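Aldehyde dehydrogenase (Anabaena variabilis, PDB 4H7N) probably oxidises aldehydes to carboxylic acids with NAD+ as the electron acceptor, as many aldehyde dehydrogenases do. Local coordinates at residues A[11-15]-A[76-80]. Residues are numbered along the deposited sequence; the frame is centred on the assembly and turned at random.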
# COMPACT_ATOMS: atom_id res chain seq x y z
N ARG A 11 26.47 -17.13 16.78
CA ARG A 11 27.54 -17.84 16.10
C ARG A 11 28.35 -16.92 15.17
O ARG A 11 27.82 -16.03 14.50
CB ARG A 11 26.90 -19.02 15.36
CG ARG A 11 27.79 -19.78 14.40
CD ARG A 11 27.07 -21.00 13.88
NE ARG A 11 27.86 -21.77 12.94
CZ ARG A 11 28.11 -21.40 11.68
NH1 ARG A 11 27.64 -20.27 11.18
NH2 ARG A 11 28.84 -22.16 10.90
N ASN A 12 29.65 -17.11 15.20
CA ASN A 12 30.57 -16.51 14.26
C ASN A 12 30.60 -17.41 13.02
O ASN A 12 30.89 -18.61 13.11
CB ASN A 12 31.95 -16.46 14.90
CG ASN A 12 33.01 -15.84 14.01
OD1 ASN A 12 33.17 -16.18 12.86
ND2 ASN A 12 33.81 -15.01 14.63
N PRO A 13 30.28 -16.83 11.87
CA PRO A 13 30.18 -17.62 10.64
C PRO A 13 31.52 -18.14 10.08
O PRO A 13 31.53 -19.08 9.31
CB PRO A 13 29.53 -16.64 9.67
CG PRO A 13 30.02 -15.32 10.12
CD PRO A 13 29.95 -15.42 11.63
N ARG A 14 32.64 -17.54 10.46
CA ARG A 14 33.96 -18.03 10.03
C ARG A 14 34.43 -19.18 10.91
O ARG A 14 34.97 -20.18 10.41
CB ARG A 14 35.01 -16.93 10.04
CG ARG A 14 34.77 -15.86 9.01
CD ARG A 14 35.95 -14.89 8.83
NE ARG A 14 37.08 -15.62 8.38
CZ ARG A 14 37.40 -15.87 7.12
NH1 ARG A 14 36.76 -15.35 6.09
NH2 ARG A 14 38.43 -16.64 6.90
N THR A 15 34.26 -19.04 12.22
CA THR A 15 34.80 -19.99 13.17
C THR A 15 33.80 -21.01 13.68
O THR A 15 34.20 -22.03 14.19
CB THR A 15 35.42 -19.33 14.41
OG1 THR A 15 34.40 -18.76 15.24
CG2 THR A 15 36.49 -18.31 14.06
N ASN A 76 33.05 -9.35 11.16
CA ASN A 76 32.71 -10.36 12.15
C ASN A 76 31.32 -10.97 11.85
O ASN A 76 31.15 -12.20 11.95
CB ASN A 76 32.74 -9.73 13.54
CG ASN A 76 32.89 -10.72 14.69
OD1 ASN A 76 33.30 -10.32 15.81
ND2 ASN A 76 32.55 -12.00 14.48
N ASP A 77 30.35 -10.13 11.49
CA ASP A 77 28.98 -10.62 11.20
C ASP A 77 28.93 -11.49 9.95
O ASP A 77 28.17 -12.43 9.88
CB ASP A 77 27.97 -9.47 10.97
CG ASP A 77 27.39 -8.87 12.26
OD1 ASP A 77 27.13 -9.58 13.27
OD2 ASP A 77 27.08 -7.64 12.23
N THR A 78 29.69 -11.11 8.91
CA THR A 78 29.53 -11.67 7.56
C THR A 78 30.63 -12.56 7.10
O THR A 78 30.46 -13.34 6.16
CB THR A 78 29.39 -10.57 6.49
OG1 THR A 78 30.57 -9.74 6.42
CG2 THR A 78 28.15 -9.67 6.78
N GLY A 79 31.78 -12.47 7.76
CA GLY A 79 32.92 -13.27 7.36
C GLY A 79 33.70 -12.81 6.13
O GLY A 79 34.53 -13.56 5.60
N ARG A 80 33.38 -11.63 5.61
CA ARG A 80 34.03 -11.15 4.42
C ARG A 80 34.34 -9.68 4.50
O ARG A 80 33.67 -8.93 5.23
CB ARG A 80 33.21 -11.49 3.13
CG ARG A 80 31.69 -11.33 3.17
CD ARG A 80 31.20 -9.91 3.33
NE ARG A 80 29.75 -9.83 3.12
CZ ARG A 80 28.96 -8.82 3.44
NH1 ARG A 80 27.67 -8.89 3.13
NH2 ARG A 80 29.42 -7.71 4.04
O HOH W 1 33.16 -13.89 10.93
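Pro-13 and Arg-14, in the turn between strands 8-11 and 18-22, pack on the C-terminal end of helix 67-78, where Gly-79 leaves helical geometry with positive phi and the CA atoms of Arg-14 and Gly-79 come within 5.6 Å. The Pro-13 ring lies against carbonyls of the helix's final turn, its CG 3.4 Å from Asp-77 O and its CD close to Asn-76 O. Beside it, the aliphatic part of Arg-14 rests on Gly-79, with CG 3.6 Å from Gly-79 CA; a beta carbon on Gly-79 would point toward Arg-14 and be crowded by its CG. A bend at chi3 (62°) then turns the guanidinium so that NH1 donates to Gly-79 O at 2.9 Å; the acceptor sits almost exactly in the guanidinium plane. NH1 also bonds to Ala-296 O. Replacing Arg-14 by alanine would probably leave the Gly-79 and Ala-296 carbonyls without this shared donor and uncover the glycine.

Asn-12 organises the turn from within: its OD1 accepts from Arg-14 N (2.8 Å) in an Asx turn and from Thr-15 N above the carbonyl plane. A water lies within hydrogen-bonding distance of both that oxygen and Asn-76 O. The amides of Asn-12 and Asn-76 meet nitrogen to nitrogen, ND2 to ND2 at 3.3 Å with planes 50° apart; two donors cannot bond each other, but both donate to Asp-19 OD2, and this shared acceptor probably explains their closeness. The helix end is thus met by the proline ring and the positive Arg-14 guanidinium, a charge likely to be favourable to the helix dipole.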